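Local coordinates for protein bacteriocin (PDB 4FZL) that probably kills related bacteria by degrading the cell-wall precursor lipid II, as a calcium-binding phosphatase of the colicin M family, at residues N118-V131 with V148-S161. Numbering follows the deposited sequence. Where two conformers were deposited one is given.
With EDO (1,2-ethanediol), chain K; EDO (1,2-ethanediol), chain H.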
# COMPACT_ATOMS: atom_id res chain seq x y z
N ASN A 118 -8.27 2.53 -2.22
CA ASN A 118 -7.26 2.95 -1.28
C ASN A 118 -5.91 3.30 -1.91
O ASN A 118 -5.09 3.94 -1.23
CB ASN A 118 -7.00 1.93 -0.19
CG ASN A 118 -8.21 1.68 0.71
OD1 ASN A 118 -9.26 2.28 0.53
ND2 ASN A 118 -8.08 0.69 1.63
N VAL A 119 -5.73 2.99 -3.17
CA VAL A 119 -4.42 3.16 -3.78
C VAL A 119 -4.12 4.63 -4.07
O VAL A 119 -2.99 5.07 -3.96
CB VAL A 119 -4.36 2.32 -5.06
CG1 VAL A 119 -3.05 2.60 -5.85
CG2 VAL A 119 -4.52 0.82 -4.71
N GLY A 120 -5.16 5.39 -4.41
CA GLY A 120 -4.96 6.82 -4.77
C GLY A 120 -4.80 7.12 -6.24
O GLY A 120 -4.16 8.12 -6.62
N LEU A 121 -5.27 6.19 -7.05
CA LEU A 121 -5.17 6.34 -8.49
C LEU A 121 -5.98 7.62 -8.89
O LEU A 121 -7.13 7.84 -8.43
CB LEU A 121 -5.73 5.11 -9.20
CG LEU A 121 -4.89 3.86 -9.01
CD1 LEU A 121 -5.64 2.70 -9.56
CD2 LEU A 121 -3.47 4.00 -9.52
N ASN A 122 -5.46 8.28 -9.90
CA ASN A 122 -6.14 9.39 -10.55
C ASN A 122 -5.79 9.34 -12.05
O ASN A 122 -5.04 10.14 -12.57
CB ASN A 122 -5.81 10.70 -9.81
CG ASN A 122 -6.61 11.86 -10.32
OD1 ASN A 122 -7.75 11.72 -10.82
ND2 ASN A 122 -6.08 13.06 -10.07
N VAL A 123 -6.33 8.32 -12.72
CA VAL A 123 -5.85 7.96 -14.03
C VAL A 123 -6.42 8.95 -15.08
O VAL A 123 -7.60 9.10 -15.19
CB VAL A 123 -6.21 6.53 -14.40
CG1 VAL A 123 -5.74 6.10 -15.82
CG2 VAL A 123 -5.63 5.56 -13.34
N ASP A 124 -5.53 9.56 -15.86
CA ASP A 124 -5.91 10.46 -16.93
C ASP A 124 -5.75 9.65 -18.22
O ASP A 124 -4.66 9.56 -18.77
CB ASP A 124 -4.98 11.68 -16.92
CG ASP A 124 -5.18 12.62 -18.12
OD1 ASP A 124 -4.27 13.47 -18.39
OD2 ASP A 124 -6.26 12.53 -18.76
N ILE A 125 -6.81 8.97 -18.67
CA ILE A 125 -6.70 8.10 -19.84
C ILE A 125 -6.24 8.81 -21.11
O ILE A 125 -5.58 8.22 -21.94
CB ILE A 125 -8.05 7.41 -20.13
CG1 ILE A 125 -8.36 6.41 -18.99
CG2 ILE A 125 -8.01 6.75 -21.50
CD1 ILE A 125 -9.84 6.38 -18.57
N ARG A 126 -6.62 10.09 -21.26
CA ARG A 126 -6.28 10.84 -22.43
C ARG A 126 -4.77 10.98 -22.49
O ARG A 126 -4.21 11.07 -23.58
CB ARG A 126 -6.92 12.23 -22.42
CG ARG A 126 -8.46 12.30 -22.39
CD ARG A 126 -8.98 13.74 -22.50
NE ARG A 126 -8.49 14.38 -23.72
CZ ARG A 126 -8.81 14.01 -24.97
NH1 ARG A 126 -9.66 13.01 -25.21
NH2 ARG A 126 -8.28 14.66 -26.00
N GLY A 127 -4.10 10.85 -21.33
CA GLY A 127 -2.63 10.86 -21.27
C GLY A 127 -1.93 9.53 -21.53
O GLY A 127 -0.74 9.45 -21.35
N ILE A 128 -2.67 8.50 -21.99
CA ILE A 128 -2.15 7.12 -22.18
C ILE A 128 -2.29 6.68 -23.66
O ILE A 128 -3.34 6.17 -24.07
CB ILE A 128 -2.85 6.08 -21.23
CG1 ILE A 128 -2.60 6.50 -19.78
CG2 ILE A 128 -2.36 4.64 -21.48
CD1 ILE A 128 -3.20 5.59 -18.76
N PRO A 129 -1.24 6.85 -24.47
CA PRO A 129 -1.39 6.62 -25.91
C PRO A 129 -1.85 5.24 -26.34
O PRO A 129 -2.71 5.13 -27.21
CB PRO A 129 0.03 6.88 -26.45
CG PRO A 129 0.58 7.87 -25.51
CD PRO A 129 0.09 7.42 -24.17
N ASP A 130 -1.32 4.17 -25.76
CA ASP A 130 -1.79 2.86 -26.23
C ASP A 130 -3.31 2.74 -26.04
O ASP A 130 -3.95 2.12 -26.86
CB ASP A 130 -1.05 1.66 -25.62
CG ASP A 130 0.40 1.53 -26.10
OD1 ASP A 130 0.85 2.26 -27.04
OD2 ASP A 130 1.11 0.68 -25.54
N VAL A 131 -3.90 3.34 -24.98
CA VAL A 131 -5.37 3.29 -24.76
C VAL A 131 -6.12 4.23 -25.71
O VAL A 131 -7.11 3.85 -26.35
CB VAL A 131 -5.75 3.54 -23.28
CG1 VAL A 131 -7.25 3.75 -23.11
CG2 VAL A 131 -5.24 2.39 -22.41
N VAL A 148 -9.30 -3.10 -22.46
CA VAL A 148 -7.89 -3.20 -22.69
C VAL A 148 -7.12 -3.01 -21.40
O VAL A 148 -7.63 -2.45 -20.42
CB VAL A 148 -7.45 -2.16 -23.72
CG1 VAL A 148 -8.20 -2.40 -25.03
CG2 VAL A 148 -7.72 -0.75 -23.18
N ASN A 149 -5.89 -3.47 -21.40
CA ASN A 149 -5.06 -3.39 -20.20
C ASN A 149 -3.81 -2.56 -20.50
O ASN A 149 -3.39 -2.41 -21.66
CB ASN A 149 -4.60 -4.77 -19.83
CG ASN A 149 -5.71 -5.79 -19.79
OD1 ASN A 149 -5.60 -6.91 -20.51
ND2 ASN A 149 -6.74 -5.48 -19.11
N PHE A 150 -3.31 -1.92 -19.45
CA PHE A 150 -2.13 -1.05 -19.57
C PHE A 150 -1.29 -0.99 -18.29
O PHE A 150 -1.86 -1.04 -17.18
CB PHE A 150 -2.50 0.37 -20.05
CG PHE A 150 -3.43 1.09 -19.14
CD1 PHE A 150 -3.01 2.05 -18.22
CD2 PHE A 150 -4.78 0.82 -19.23
CE1 PHE A 150 -3.94 2.71 -17.42
CE2 PHE A 150 -5.70 1.46 -18.42
CZ PHE A 150 -5.28 2.40 -17.51
N ALA A 151 0.03 -0.86 -18.45
CA ALA A 151 0.91 -0.66 -17.32
C ALA A 151 0.74 0.71 -16.79
O ALA A 151 0.53 1.67 -17.56
CB ALA A 151 2.38 -0.90 -17.72
N TYR A 152 0.90 0.85 -15.48
CA TYR A 152 0.75 2.13 -14.85
C TYR A 152 1.72 2.28 -13.70
O TYR A 152 1.77 1.48 -12.81
CB TYR A 152 -0.67 2.28 -14.31
CG TYR A 152 -1.10 3.70 -13.98
CD1 TYR A 152 -1.44 4.61 -15.00
CD2 TYR A 152 -1.16 4.14 -12.67
CE1 TYR A 152 -1.83 5.90 -14.68
CE2 TYR A 152 -1.56 5.41 -12.36
CZ TYR A 152 -1.87 6.28 -13.38
OH TYR A 152 -2.29 7.55 -13.12
N ASP A 153 2.44 3.40 -13.72
CA ASP A 153 3.39 3.75 -12.66
C ASP A 153 2.58 4.50 -11.61
O ASP A 153 2.19 5.69 -11.76
CB ASP A 153 4.52 4.58 -13.24
CG ASP A 153 5.59 4.94 -12.22
OD1 ASP A 153 5.30 5.03 -11.01
OD2 ASP A 153 6.74 5.09 -12.66
N VAL A 154 2.35 3.83 -10.50
CA VAL A 154 1.51 4.33 -9.50
C VAL A 154 2.05 5.65 -8.91
O VAL A 154 1.34 6.47 -8.35
CB VAL A 154 1.41 3.20 -8.43
CG1 VAL A 154 0.76 3.73 -7.27
CG2 VAL A 154 0.69 2.02 -9.00
N GLY A 155 3.37 5.81 -9.06
CA GLY A 155 4.00 7.04 -8.68
C GLY A 155 3.53 8.25 -9.43
O GLY A 155 3.72 9.33 -8.92
N LYS A 156 2.97 8.07 -10.65
CA LYS A 156 2.25 9.17 -11.38
C LYS A 156 1.27 9.84 -10.44
O LYS A 156 1.02 11.06 -10.53
CB LYS A 156 1.49 8.63 -12.61
CG LYS A 156 0.66 9.65 -13.43
CD LYS A 156 1.50 10.40 -14.43
CE LYS A 156 0.68 11.17 -15.45
NZ LYS A 156 1.57 12.04 -16.27
N ASP A 157 0.67 9.06 -9.52
CA ASP A 157 -0.38 9.57 -8.56
C ASP A 157 -0.05 9.55 -7.12
O ASP A 157 -0.47 10.47 -6.40
CB ASP A 157 -1.68 8.77 -8.76
CG ASP A 157 -2.18 8.92 -10.13
OD1 ASP A 157 -2.74 7.93 -10.68
OD2 ASP A 157 -1.90 10.07 -10.65
N SER A 158 0.70 8.54 -6.66
CA SER A 158 1.01 8.40 -5.24
C SER A 158 2.43 7.83 -5.11
O SER A 158 2.61 6.63 -5.20
CB SER A 158 -0.03 7.47 -4.57
OG SER A 158 0.28 7.13 -3.21
N ASN A 159 3.47 8.69 -4.94
CA ASN A 159 4.75 8.13 -4.55
C ASN A 159 4.58 7.10 -3.44
O ASN A 159 5.18 5.98 -3.47
CB ASN A 159 5.80 9.12 -4.07
CG ASN A 159 6.97 8.36 -3.48
OD1 ASN A 159 7.05 8.11 -2.24
ND2 ASN A 159 7.80 7.82 -4.40
N ALA A 160 3.74 7.41 -2.46
CA ALA A 160 3.55 6.34 -1.44
C ALA A 160 3.14 4.96 -1.82
O ALA A 160 3.85 4.04 -1.49
CB ALA A 160 2.68 6.82 -0.34
N SER A 161 1.98 4.82 -2.48
CA SER A 161 1.47 3.54 -3.01
C SER A 161 2.53 2.88 -3.91
O SER A 161 2.62 1.65 -4.07
CB SER A 161 0.14 3.71 -3.77
OG SER A 161 -0.86 4.03 -2.76
C1 EDO K . 1.08 7.01 -16.61
O1 EDO K . 0.91 6.30 -17.83
C2 EDO K . 1.72 6.05 -15.58
O2 EDO K . 2.49 5.04 -16.12
C1 EDO H . -7.98 13.00 -15.54
O1 EDO H . -7.02 13.66 -14.69
C2 EDO H . -8.78 12.11 -14.62
O2 EDO H . -8.54 12.72 -13.32
O HOH W 1 -2.39 11.04 -13.38
O HOH W 2 -2.66 9.48 -15.14
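Y152 reaches from strand 148-153 to L121 and V123 of the loop 120-128. CB leaves the strand with CG anti to the backbone N (chi1 -163°), which carries the ring across to the loop. CD2 and CE2 lie alongside L121, whose CD2 is 3.7 Å from CE2 of Y152. One face of the ring takes V123 CG2 in a CH-pi contact, 4.2 Å from the centroid. C2 of an ethanediol, probably from the crystallisation liquor, lies over the rim of the opposite face at CD1, and I128 CD1 stands more loosely at the edge near that atom. At the tip, OH of Y152 donates a short 2.5 Å bond to OD1 of D157, on the syn side of the carboxylate, and accepts from a water that also takes the N-H of D124. Tyrosine suits this place: its ring packs among aliphatic groups while its hydroxyl arrives at a polar junction.

Here the edge strand 142-153 of the mixed sheet, paired antiparallel with 167-178, runs out into the turn before helix 159-165, and loop 120-128 packs along both.

D157 joins them: its short carboxylate can serve a hydroxyl and a backbone N-H together, OD1 also accepting N122 N at 2.9 Å from the other face, while a water links OD2 to N122 O. Farther along, the small serine hydroxyls suit backbone partners: S161 OG donates to V119 O (2.7 Å) in the carbonyl plane, and S158 OG, as N-cap, accepts S161 N. Two residues back along the strand, F150 offers a flat apolar surface to small branched groups: I128 CD1, 3.3 Å from its CE1, and V131 CG2, 3.6 Å from its CD2, approach obliquely from the same side.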